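Inactive dihydropteroate synthase 2 (Mycobacterium tuberculosis, PDB 2VP8) probably lacks dihydropteroate synthase activity and a role in folate metabolism, having very low affinity for the pterin pyrophosphate substrate while apparently still able to bind the inhibitor dapsone. Local coordinates at residues A65-A70 / V105-W110; R73-G78 / G113-Q118; V81-G86 / L140-W145; A273-A278 / R284-H289. All coordinates share one frame; numbering follows the deposited sequence.

Contact 1 (A65-A70 / V105-W110); sequences AAARDA and VPFIEW
A67 O lies in the plane of the F107 ring at its edge, 3.8 Å from F107 CZ, and R68 N is also at the ring edge; no hydrogen bond joins 65-70 to 105-110. The methyl of A67 approaches the same end of the ring obliquely, CB standing 3.7 Å from F107 CE1. F107 reaches this far because its CG is anti to the backbone N (chi1 -171°), and V48 and V71 also touch it. A second aromatic, W110, is met by R68 through its aliphatic chain. R68 CG sits over the face of the six-membered ring, 3.6 Å from its centroid and only 14° off the normal, a CH-pi contact, and R68 CD follows toward the rim with W110 CZ2 3.4 Å away. The chain then bends at chi3, leaving the guanidinium tilted against the indole and laid over A65 CA. The axes of 65-70 and 105-110 come within 11.6 Å, a gap suited to large flat side chains opposite alanine and arginine methylenes. The chemistry is mainly apolar, with backbone polar atoms only at the F107 edge: the arginine contributes hydrocarbon, not a stacked cation, to this outer layer of the TIM barrel.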
loop_
_atom_site.group_PDB
_atom_site.type_symbol
_atom_site.label_atom_id
_atom_site.label_comp_id
_atom_site.label_asym_id
_atom_site.label_seq_id
_atom_site.Cartn_x
_atom_site.Cartn_y
_atom_site.Cartn_z
ATOM N N ALA B 65 -26.596 18.905 -11.189
ATOM C CA ALA B 65 -26.866 17.494 -11.452
ATOM C C ALA B 65 -25.579 16.694 -11.255
ATOM O O ALA B 65 -25.583 15.666 -10.575
ATOM C CB ALA B 65 -27.401 17.299 -12.853
ATOM N N ALA B 66 -24.485 17.191 -11.838
ATOM C CA ALA B 66 -23.152 16.616 -11.662
ATOM C C ALA B 66 -22.781 16.483 -10.183
ATOM O O ALA B 66 -22.246 15.455 -9.760
ATOM C CB ALA B 66 -22.111 17.447 -12.405
ATOM N N ALA B 67 -23.083 17.515 -9.398
ATOM C CA ALA B 67 -22.827 17.477 -7.958
ATOM C C ALA B 67 -23.705 16.441 -7.264
ATOM O O ALA B 67 -23.226 15.690 -6.402
ATOM C CB ALA B 67 -23.025 18.852 -7.338
ATOM N N ARG B 68 -24.987 16.414 -7.633
ATOM C CA ARG B 68 -25.926 15.413 -7.140
ATOM C C ARG B 68 -25.413 14.017 -7.459
ATOM O O ARG B 68 -25.371 13.147 -6.587
ATOM C CB ARG B 68 -27.305 15.609 -7.763
ATOM C CG ARG B 68 -28.178 16.616 -7.057
ATOM C CD ARG B 68 -29.636 16.350 -7.336
ATOM N NE ARG B 68 -30.182 17.272 -8.321
ATOM C CZ ARG B 68 -30.309 17.012 -9.613
ATOM N NH1 ARG B 68 -29.929 15.841 -10.108
ATOM N NH2 ARG B 68 -30.824 17.934 -10.411
ATOM N N ASP B 69 -25.003 13.822 -8.710
ATOM C CA ASP B 69 -24.490 12.551 -9.170
ATOM C C ASP B 69 -23.224 12.174 -8.423
ATOM O O ASP B 69 -23.061 11.020 -8.032
ATOM C CB ASP B 69 -24.225 12.595 -10.671
ATOM C CG ASP B 69 -25.497 12.582 -11.495
ATOM O OD1 ASP B 69 -26.588 12.305 -10.941
ATOM O OD2 ASP B 69 -25.408 12.843 -12.716
ATOM N N ALA B 70 -22.341 13.155 -8.221
ATOM C CA ALA B 70 -21.097 12.959 -7.466
ATOM C C ALA B 70 -21.393 12.356 -6.107
ATOM O O ALA B 70 -20.734 11.399 -5.688
ATOM C CB ALA B 70 -20.347 14.266 -7.310
ATOM N N VAL B 105 -25.705 25.733 1.404
ATOM C CA VAL B 105 -26.909 25.414 2.183
ATOM C C VAL B 105 -27.932 24.560 1.413
ATOM O O VAL B 105 -28.306 23.492 1.891
ATOM C CB VAL B 105 -27.539 26.688 2.848
ATOM C CG1 VAL B 105 -28.963 26.428 3.340
ATOM C CG2 VAL B 105 -26.673 27.144 4.008
ATOM N N PRO B 106 -28.365 25.008 0.214
ATOM C CA PRO B 106 -29.336 24.185 -0.505
ATOM C C PRO B 106 -28.776 22.795 -0.819
ATOM O O PRO B 106 -29.516 21.814 -0.812
ATOM C CB PRO B 106 -29.571 24.970 -1.799
ATOM C CG PRO B 106 -29.175 26.359 -1.482
ATOM C CD PRO B 106 -28.027 26.228 -0.544
ATOM N N PHE B 107 -27.471 22.722 -1.065
ATOM C CA PHE B 107 -26.830 21.467 -1.403
ATOM C C PHE B 107 -26.770 20.514 -0.209
ATOM O O PHE B 107 -27.069 19.324 -0.349
ATOM C CB PHE B 107 -25.436 21.714 -1.978
ATOM C CG PHE B 107 -24.797 20.482 -2.537
ATOM C CD1 PHE B 107 -25.388 19.796 -3.591
ATOM C CD2 PHE B 107 -23.614 20.002 -2.009
ATOM C CE1 PHE B 107 -24.804 18.649 -4.103
ATOM C CE2 PHE B 107 -23.023 18.859 -2.523
ATOM C CZ PHE B 107 -23.617 18.183 -3.567
ATOM N N ILE B 108 -26.380 21.038 0.955
ATOM C CA ILE B 108 -26.425 20.262 2.198
ATOM C C ILE B 108 -27.869 19.880 2.514
ATOM O O ILE B 108 -28.149 18.727 2.842
ATOM C CB ILE B 108 -25.794 21.018 3.383
ATOM C CG1 ILE B 108 -24.272 21.100 3.214
ATOM C CG2 ILE B 108 -26.124 20.326 4.703
ATOM C CD1 ILE B 108 -23.647 22.349 3.819
ATOM N N GLU B 109 -28.780 20.847 2.386
ATOM C CA GLU B 109 -30.210 20.598 2.566
ATOM C C GLU B 109 -30.685 19.445 1.700
ATOM O O GLU B 109 -31.364 18.548 2.195
ATOM C CB GLU B 109 -31.038 21.847 2.271
ATOM C CG GLU B 109 -31.149 22.805 3.448
ATOM C CD GLU B 109 -32.093 23.965 3.184
ATOM O OE1 GLU B 109 -32.592 24.118 2.043
ATOM O OE2 GLU B 109 -32.341 24.733 4.131
ATOM N N TRP B 110 -30.315 19.471 0.417
ATOM C CA TRP B 110 -30.672 18.407 -0.512
ATOM C C TRP B 110 -30.036 17.085 -0.101
ATOM O O TRP B 110 -30.696 16.040 -0.129
ATOM C CB TRP B 110 -30.273 18.734 -1.958
ATOM C CG TRP B 110 -30.456 17.532 -2.844
ATOM C CD1 TRP B 110 -31.619 17.120 -3.435
ATOM C CD2 TRP B 110 -29.462 16.553 -3.190
ATOM N NE1 TRP B 110 -31.406 15.966 -4.143
ATOM C CE2 TRP B 110 -30.093 15.592 -4.010
ATOM C CE3 TRP B 110 -28.099 16.403 -2.895
ATOM C CZ2 TRP B 110 -29.410 14.485 -4.534
ATOM C CZ3 TRP B 110 -27.415 15.306 -3.424
ATOM C CH2 TRP B 110 -28.075 14.362 -4.234
#

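Contact 2 (R73-G78 / G113-Q118); sequences RAVADG and GAYPDQ
The Y115 ring carries V75 on one face: V75 CG2 lies over the ring centre, 3.8 Å from the centroid and 10° off the normal, in a CH-pi contact. The other methyl serves the rim of the ring, V75 CG1 coming to 3.5 Å from Y115 CE2. The valine fork places both branches there, CG1 anti to the backbone N (chi1 180°) and CG2 beside it. Q118 touches the same valine, its amide oxygen OE1 in van der Waals contact with V75 CG2 at 3.8 Å as the two side chains slide past each other. The glutamine is bent at chi2 (61°), which brings its amide beside the valine. A branched residue suits position 75, covering a ring and an amide at once. Y115 and Q118 are brought to the same side by the chain itself: after helix 98-114 ends, a type I beta turn runs from Y115 to Q118, with Q118 N hydrogen-bonded to Y115 O. Across from it, helix 65-76 stops in a Schellman motif, where G78 takes the positive phi. The contact thus joins the C-terminal ends of two barrel helices, packed against strand 81-85, whose I82 touches both A74 and Q118, while D77 packs on helix 291-306.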
loop_
_atom_site.group_PDB
_atom_site.type_symbol
_atom_site.label_atom_id
_atom_site.label_comp_id
_atom_site.label_asym_id
_atom_site.label_seq_id
_atom_site.Cartn_x
_atom_site.Cartn_y
_atom_site.Cartn_z
ATOM N N ARG B 73 -22.801 8.728 -6.422
ATOM C CA ARG B 73 -21.739 7.791 -6.751
ATOM C C ARG B 73 -20.910 7.460 -5.508
ATOM O O ARG B 73 -20.644 6.291 -5.222
ATOM C CB ARG B 73 -20.856 8.363 -7.862
ATOM C CG ARG B 73 -20.460 7.353 -8.930
ATOM C CD ARG B 73 -19.432 7.906 -9.936
ATOM N NE ARG B 73 -19.900 9.103 -10.651
ATOM C CZ ARG B 73 -19.440 10.343 -10.442
ATOM N NH1 ARG B 73 -18.488 10.568 -9.529
ATOM N NH2 ARG B 73 -19.931 11.366 -11.144
ATOM N N ALA B 74 -20.522 8.490 -4.759
ATOM C CA ALA B 74 -19.722 8.298 -3.551
ATOM C C ALA B 74 -20.433 7.425 -2.518
ATOM O O ALA B 74 -19.820 6.524 -1.922
ATOM C CB ALA B 74 -19.337 9.638 -2.946
ATOM N N VAL B 75 -21.720 7.685 -2.306
ATOM C CA VAL B 75 -22.516 6.858 -1.409
ATOM C C VAL B 75 -22.547 5.416 -1.906
ATOM O O VAL B 75 -22.305 4.484 -1.135
ATOM C CB VAL B 75 -23.955 7.394 -1.267
ATOM C CG1 VAL B 75 -24.764 6.518 -0.335
ATOM C CG2 VAL B 75 -23.939 8.818 -0.751
ATOM N N ALA B 76 -22.840 5.250 -3.197
ATOM C CA ALA B 76 -22.930 3.944 -3.849
ATOM C C ALA B 76 -21.637 3.141 -3.707
ATOM O O ALA B 76 -21.665 1.914 -3.661
ATOM C CB ALA B 76 -23.266 4.124 -5.313
ATOM N N ASP B 77 -20.511 3.844 -3.649
ATOM C CA ASP B 77 -19.210 3.211 -3.593
ATOM C C ASP B 77 -18.706 3.132 -2.160
ATOM O O ASP B 77 -17.566 2.724 -1.918
ATOM C CB ASP B 77 -18.218 3.972 -4.475
ATOM C CG ASP B 77 -18.470 3.763 -5.956
ATOM O OD1 ASP B 77 -19.408 3.022 -6.316
ATOM O OD2 ASP B 77 -17.732 4.343 -6.770
ATOM N N GLY B 78 -19.553 3.545 -1.217
ATOM C CA GLY B 78 -19.294 3.342 0.205
ATOM C C GLY B 78 -18.588 4.465 0.936
ATOM O O GLY B 78 -17.860 4.213 1.905
ATOM N N GLY B 113 -31.635 15.497 2.738
ATOM C CA GLY B 113 -32.938 15.021 2.290
ATOM C C GLY B 113 -32.843 13.661 1.631
ATOM O O GLY B 113 -33.652 12.774 1.918
ATOM N N ALA B 114 -31.843 13.503 0.761
ATOM C CA ALA B 114 -31.661 12.292 -0.043
ATOM C C ALA B 114 -31.086 11.158 0.790
ATOM O O ALA B 114 -31.487 10.002 0.662
ATOM C CB ALA B 114 -30.750 12.582 -1.214
ATOM N N TYR B 115 -30.142 11.507 1.655
ATOM C CA TYR B 115 -29.454 10.535 2.468
ATOM C C TYR B 115 -29.505 10.940 3.931
ATOM O O TYR B 115 -28.567 11.560 4.435
ATOM C CB TYR B 115 -28.015 10.427 2.001
ATOM C CG TYR B 115 -27.872 9.880 0.602
ATOM C CD1 TYR B 115 -27.580 10.719 -0.470
ATOM C CD2 TYR B 115 -28.019 8.524 0.358
ATOM C CE1 TYR B 115 -27.436 10.213 -1.751
ATOM C CE2 TYR B 115 -27.883 8.013 -0.907
ATOM C CZ TYR B 115 -27.589 8.854 -1.958
ATOM O OH TYR B 115 -27.469 8.315 -3.211
ATOM N N PRO B 116 -30.601 10.584 4.621
ATOM C CA PRO B 116 -30.824 11.031 5.999
ATOM C C PRO B 116 -29.749 10.552 6.969
ATOM O O PRO B 116 -29.437 11.258 7.926
ATOM C CB PRO B 116 -32.178 10.409 6.364
ATOM C CG PRO B 116 -32.817 10.060 5.063
ATOM C CD PRO B 116 -31.693 9.721 4.140
ATOM N N ASP B 117 -29.184 9.374 6.719
ATOM C CA ASP B 117 -28.222 8.771 7.636
ATOM C C ASP B 117 -26.769 8.973 7.206
ATOM O O ASP B 117 -25.853 8.328 7.735
ATOM C CB ASP B 117 -28.531 7.284 7.797
ATOM C CG ASP B 117 -29.753 7.041 8.646
ATOM O OD1 ASP B 117 -29.710 7.383 9.848
ATOM O OD2 ASP B 117 -30.757 6.514 8.118
ATOM N N GLN B 118 -26.559 9.868 6.247
ATOM C CA GLN B 118 -25.226 10.077 5.698
ATOM C C GLN B 118 -24.486 11.080 6.546
ATOM O O GLN B 118 -25.037 12.106 6.918
ATOM C CB GLN B 118 -25.294 10.572 4.249
ATOM C CG GLN B 118 -23.938 10.809 3.603
ATOM C CD GLN B 118 -23.110 9.547 3.527
ATOM O OE1 GLN B 118 -23.552 8.545 2.976
ATOM N NE2 GLN B 118 -21.904 9.587 4.085
#

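Contact 3 (V81-G86 / L140-W145); sequences VIDVGG and LINDTW
D83 and N142 make the close part of this contact, carboxylate against amide in the buried interior. N142 ND2 donates to D83 OD1 over 3.2 Å along a fairly straight path (160°), with a weak second bond to OD2. D83 OD1 lies close to the amide plane of N142, but is itself met from well above the carboxylate plane, the carboxylate and amide planes being 58° apart. Each residue has its CG anti to the backbone N, chi1 -175° in D83, which extends both groups from their strands into the space within the barrel. Strands 81-85 and 140-142 are not neighbours in the parallel sheet of this TIM barrel: strand 119-123 runs between them, and its S121 gives D83 OD1 a stronger hydrogen bond. OD2 pairs with R287 in a salt bridge. The looser part is apolar, the CB atoms of V81 and L140 pointing toward the opposite strand without close contact. At their C-terminal ends the two strands diverge. D143 forms an Asx turn there, OD1 accepting from W145 N at 3.1 Å, and the side chain of N142 is about 5 Å from that of H220, a position thought to mark inactive family members; W145 and G86 are exposed.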
loop_
_atom_site.group_PDB
_atom_site.type_symbol
_atom_site.label_atom_id
_atom_site.label_comp_id
_atom_site.label_asym_id
_atom_site.label_seq_id
_atom_site.Cartn_x
_atom_site.Cartn_y
_atom_site.Cartn_z
ATOM N N VAL B 81 -18.227 9.607 4.680
ATOM C CA VAL B 81 -18.467 11.027 4.815
ATOM C C VAL B 81 -18.528 11.630 3.419
ATOM O O VAL B 81 -17.753 11.255 2.551
ATOM C CB VAL B 81 -17.347 11.706 5.629
ATOM C CG1 VAL B 81 -17.585 13.201 5.739
ATOM C CG2 VAL B 81 -17.242 11.092 7.025
ATOM N N ILE B 82 -19.475 12.537 3.204
ATOM C CA ILE B 82 -19.475 13.376 2.024
ATOM C C ILE B 82 -19.000 14.742 2.479
ATOM O O ILE B 82 -19.626 15.389 3.319
ATOM C CB ILE B 82 -20.883 13.487 1.363
ATOM C CG1 ILE B 82 -21.477 12.101 1.083
ATOM C CG2 ILE B 82 -20.826 14.317 0.075
ATOM C CD1 ILE B 82 -20.690 11.272 0.097
ATOM N N ASP B 83 -17.875 15.170 1.928
ATOM C CA ASP B 83 -17.262 16.432 2.295
ATOM C C ASP B 83 -17.614 17.478 1.241
ATOM O O ASP B 83 -17.056 17.475 0.146
ATOM C CB ASP B 83 -15.748 16.245 2.427
ATOM C CG ASP B 83 -15.046 17.478 2.911
ATOM O OD1 ASP B 83 -15.342 17.956 4.030
ATOM O OD2 ASP B 83 -14.174 17.966 2.168
ATOM N N VAL B 84 -18.551 18.362 1.584
ATOM C CA VAL B 84 -19.095 19.339 0.643
ATOM C C VAL B 84 -18.250 20.610 0.614
ATOM O O VAL B 84 -18.015 21.226 1.653
ATOM C CB VAL B 84 -20.563 19.686 0.987
ATOM C CG1 VAL B 84 -21.119 20.683 0.006
ATOM C CG2 VAL B 84 -21.429 18.441 0.986
ATOM N N GLY B 85 -17.799 20.992 -0.580
ATOM C CA GLY B 85 -16.994 22.208 -0.770
ATOM C C GLY B 85 -17.499 23.103 -1.891
ATOM O O GLY B 85 -18.572 22.863 -2.459
ATOM N N GLY B 86 -16.726 24.135 -2.219
ATOM C CA GLY B 86 -17.127 25.099 -3.245
ATOM C C GLY B 86 -16.062 25.343 -4.303
ATOM O O GLY B 86 -16.063 26.401 -4.957
ATOM N N LEU B 140 -20.117 17.551 10.653
ATOM C CA LEU B 140 -18.689 17.655 10.878
ATOM C C LEU B 140 -18.160 18.878 10.156
ATOM O O LEU B 140 -18.464 19.090 8.985
ATOM C CB LEU B 140 -18.003 16.379 10.357
ATOM C CG LEU B 140 -16.481 16.197 10.306
ATOM C CD1 LEU B 140 -15.837 16.296 11.700
ATOM C CD2 LEU B 140 -16.157 14.872 9.676
ATOM N N ILE B 141 -17.378 19.694 10.851
ATOM C CA ILE B 141 -16.698 20.794 10.185
ATOM C C ILE B 141 -15.290 20.357 9.800
ATOM O O ILE B 141 -14.503 19.917 10.644
ATOM C CB ILE B 141 -16.647 22.062 11.040
ATOM C CG1 ILE B 141 -18.046 22.407 11.573
ATOM C CG2 ILE B 141 -16.058 23.220 10.225
ATOM C CD1 ILE B 141 -18.042 23.308 12.766
ATOM N N ASN B 142 -14.999 20.455 8.509
ATOM C CA ASN B 142 -13.680 20.152 8.001
ATOM C C ASN B 142 -12.931 21.442 7.704
ATOM O O ASN B 142 -12.886 21.899 6.557
ATOM C CB ASN B 142 -13.778 19.274 6.758
ATOM C CG ASN B 142 -12.442 18.711 6.338
ATOM O OD1 ASN B 142 -11.458 18.809 7.069
ATOM N ND2 ASN B 142 -12.399 18.111 5.151
ATOM N N ASP B 143 -12.362 22.030 8.761
ATOM C CA ASP B 143 -11.547 23.230 8.641
ATOM C C ASP B 143 -10.258 22.893 7.906
ATOM O O ASP B 143 -9.271 22.467 8.505
ATOM C CB ASP B 143 -11.258 23.845 10.016
ATOM C CG ASP B 143 -10.553 25.199 9.924
ATOM O OD1 ASP B 143 -10.017 25.528 8.840
ATOM O OD2 ASP B 143 -10.532 25.933 10.944
ATOM N N THR B 144 -10.295 23.098 6.594
ATOM C CA THR B 144 -9.209 22.718 5.700
ATOM C C THR B 144 -7.951 23.606 5.835
ATOM O O THR B 144 -6.899 23.289 5.269
ATOM C CB THR B 144 -9.711 22.664 4.232
ATOM O OG1 THR B 144 -8.757 21.982 3.415
ATOM C CG2 THR B 144 -9.963 24.067 3.669
ATOM N N TRP B 145 -8.067 24.705 6.581
ATOM C CA TRP B 145 -6.954 25.639 6.782
ATOM C C TRP B 145 -6.209 25.415 8.103
ATOM O O TRP B 145 -4.979 25.479 8.143
ATOM C CB TRP B 145 -7.434 27.086 6.671
ATOM C CG TRP B 145 -7.600 27.572 5.250
ATOM C CD1 TRP B 145 -8.607 27.247 4.380
ATOM C CD2 TRP B 145 -6.740 28.482 4.543
ATOM N NE1 TRP B 145 -8.425 27.893 3.179
ATOM C CE2 TRP B 145 -7.288 28.657 3.251
ATOM C CE3 TRP B 145 -5.557 29.163 4.875
ATOM C CZ2 TRP B 145 -6.695 29.489 2.287
ATOM C CZ3 TRP B 145 -4.966 29.991 3.915
ATOM C CH2 TRP B 145 -5.539 30.145 2.637
#

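Contact 4 (A273-A278 / R284-H289); sequences AATALA and RMFRVH
F286 has the largest share of the surface buried here, its ring reaching from strand 285-288 to the helix that precedes it, where T275 and A278 receive it on neighbouring turns. T275 covers one face: its methyl CG2 lies 4.0 Å from the ring centroid, 17° off the normal, in a CH-pi contact displaced toward the rim. A278 takes the edge instead, CB sitting near the ring plane 3.6 Å from F286 CE2. Backbone fills the notch between them, with T275 O 3.6 Å from F286 CZ. The small residues matter for this fit, because alanine lets the phenyl tip come right up to the helix. Threonine does two jobs. With chi1 near -57° its CG2 is anti to the backbone N and turned to the ring, while OG1 hydrogen-bonds to T271 O one turn back, so that the hydroxyl is satisfied within its own helix and the methyl is left for packing. This is the layer between helices and strands of a TIM barrel. F286 points outward from its strand and is also flanked by L250, M248 and L298, the last on helix 291-306. Its neighbour R287 reaches into the barrel, where NH2 makes a salt bridge with D123. Helix 267-280 is covered on its far side as well: A276 and L277 pack on L277 and A276 of the second subunit, and A273 touches V297 of that subunit.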
loop_
_atom_site.group_PDB
_atom_site.type_symbol
_atom_site.label_atom_id
_atom_site.label_comp_id
_atom_site.label_asym_id
_atom_site.label_seq_id
_atom_site.Cartn_x
_atom_site.Cartn_y
_atom_site.Cartn_z
ATOM N N ALA B 273 -0.516 3.191 -2.483
ATOM C CA ALA B 273 0.513 2.636 -1.624
ATOM C C ALA B 273 0.515 3.347 -0.276
ATOM O O ALA B 273 0.505 2.695 0.768
ATOM C CB ALA B 273 1.872 2.734 -2.280
ATOM N N ALA B 274 0.513 4.680 -0.310
ATOM C CA ALA B 274 0.479 5.504 0.897
ATOM C C ALA B 274 -0.809 5.257 1.682
ATOM O O ALA B 274 -0.804 5.226 2.919
ATOM C CB ALA B 274 0.604 6.962 0.541
ATOM N N THR B 275 -1.910 5.070 0.961
ATOM C CA THR B 275 -3.189 4.827 1.602
ATOM C C THR B 275 -3.071 3.538 2.393
ATOM O O THR B 275 -3.357 3.517 3.597
ATOM C CB THR B 275 -4.336 4.757 0.566
ATOM O OG1 THR B 275 -4.369 5.983 -0.184
ATOM C CG2 THR B 275 -5.683 4.535 1.248
ATOM N N ALA B 276 -2.603 2.488 1.714
ATOM C CA ALA B 276 -2.442 1.162 2.298
ATOM C C ALA B 276 -1.645 1.237 3.588
ATOM O O ALA B 276 -2.117 0.820 4.645
ATOM C CB ALA B 276 -1.769 0.244 1.313
ATOM N N LEU B 277 -0.450 1.813 3.495
ATOM C CA LEU B 277 0.425 1.993 4.638
ATOM C C LEU B 277 -0.253 2.768 5.764
ATOM O O LEU B 277 -0.234 2.344 6.914
ATOM C CB LEU B 277 1.724 2.671 4.201
ATOM C CG LEU B 277 2.882 1.725 3.834
ATOM C CD1 LEU B 277 2.505 0.699 2.774
ATOM C CD2 LEU B 277 4.126 2.497 3.410
ATOM N N ALA B 278 -0.873 3.891 5.424
ATOM C CA ALA B 278 -1.523 4.724 6.419
ATOM C C ALA B 278 -2.642 3.940 7.114
ATOM O O ALA B 278 -2.755 3.967 8.348
ATOM C CB ALA B 278 -2.061 5.994 5.774
ATOM N N ARG B 284 -7.873 6.469 10.661
ATOM C CA ARG B 284 -9.300 6.156 10.692
ATOM C C ARG B 284 -10.039 6.538 9.400
ATOM O O ARG B 284 -10.974 5.841 8.979
ATOM C CB ARG B 284 -9.966 6.779 11.923
ATOM C CG ARG B 284 -11.476 6.571 12.011
ATOM C CD ARG B 284 -11.896 5.302 12.765
ATOM N NE ARG B 284 -13.359 5.217 12.916
ATOM C CZ ARG B 284 -14.080 5.873 13.835
ATOM N NH1 ARG B 284 -13.498 6.687 14.721
ATOM N NH2 ARG B 284 -15.400 5.714 13.882
ATOM N N MET B 285 -9.618 7.636 8.772
ATOM C CA MET B 285 -10.368 8.202 7.654
ATOM C C MET B 285 -9.462 8.694 6.532
ATOM O O MET B 285 -8.322 9.095 6.775
ATOM C CB MET B 285 -11.264 9.339 8.145
ATOM C CG MET B 285 -12.358 9.729 7.187
ATOM S SD MET B 285 -13.716 10.588 8.008
ATOM C CE MET B 285 -13.049 12.229 7.993
ATOM N N PHE B 286 -9.988 8.667 5.307
ATOM C CA PHE B 286 -9.247 9.087 4.133
ATOM C C PHE B 286 -10.089 9.998 3.253
ATOM O O PHE B 286 -11.183 9.627 2.810
ATOM C CB PHE B 286 -8.773 7.867 3.341
ATOM C CG PHE B 286 -7.679 7.100 4.015
ATOM C CD1 PHE B 286 -7.976 6.059 4.878
ATOM C CD2 PHE B 286 -6.350 7.424 3.790
ATOM C CE1 PHE B 286 -6.973 5.358 5.528
ATOM C CE2 PHE B 286 -5.332 6.720 4.424
ATOM C CZ PHE B 286 -5.649 5.682 5.300
ATOM N N ARG B 287 -9.568 11.195 3.008
ATOM C CA ARG B 287 -10.229 12.170 2.150
ATOM C C ARG B 287 -9.796 11.971 0.704
ATOM O O ARG B 287 -8.620 12.128 0.373
ATOM C CB ARG B 287 -9.894 13.586 2.617
ATOM C CG ARG B 287 -10.828 14.647 2.093
ATOM C CD ARG B 287 -10.473 15.969 2.717
ATOM N NE ARG B 287 -11.379 17.031 2.299
ATOM C CZ ARG B 287 -11.010 18.086 1.586
ATOM N NH1 ARG B 287 -9.744 18.232 1.220
ATOM N NH2 ARG B 287 -11.905 19.003 1.253
ATOM N N VAL B 288 -10.754 11.636 -0.151
ATOM C CA VAL B 288 -10.471 11.270 -1.532
ATOM C C VAL B 288 -11.480 11.864 -2.504
ATOM O O VAL B 288 -12.572 12.281 -2.109
ATOM C CB VAL B 288 -10.433 9.717 -1.729
ATOM C CG1 VAL B 288 -9.474 9.068 -0.768
ATOM C CG2 VAL B 288 -11.798 9.114 -1.555
ATOM N N HIS B 289 -11.099 11.905 -3.780
ATOM C CA HIS B 289 -12.038 12.172 -4.863
ATOM C C HIS B 289 -12.617 10.848 -5.366
ATOM O O HIS B 289 -13.835 10.707 -5.491
ATOM C CB HIS B 289 -11.342 12.885 -6.013
ATOM C CG HIS B 289 -10.863 14.259 -5.676
ATOM N ND1 HIS B 289 -9.615 14.499 -5.145
ATOM C CD2 HIS B 289 -11.459 15.466 -5.805
ATOM C CE1 HIS B 289 -9.463 15.797 -4.958
ATOM N NE2 HIS B 289 -10.566 16.407 -5.353
#

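In the fold
Contacts 1 and 2 join the same two helices, 65-76 and 98-114, at successive levels, 11 Å apart between centres, and both are partly buried. Contact 3 is buried inside the barrel and is the hydrogen-bonded one, whereas contacts 1, 2 and 4 share CH-pi packing. V84 packs on F107 of contact 1 and I82 on A74 of contact 2, so strand 81-85 connects interior and outer layer. Contact 4 is also buried but apolar, lying between sheet and helix on another side of the fold, next to the second subunit. R287 of its strand ties it to D83 of contact 3. Charge thus gathers within the barrel, with aromatic packing outside it.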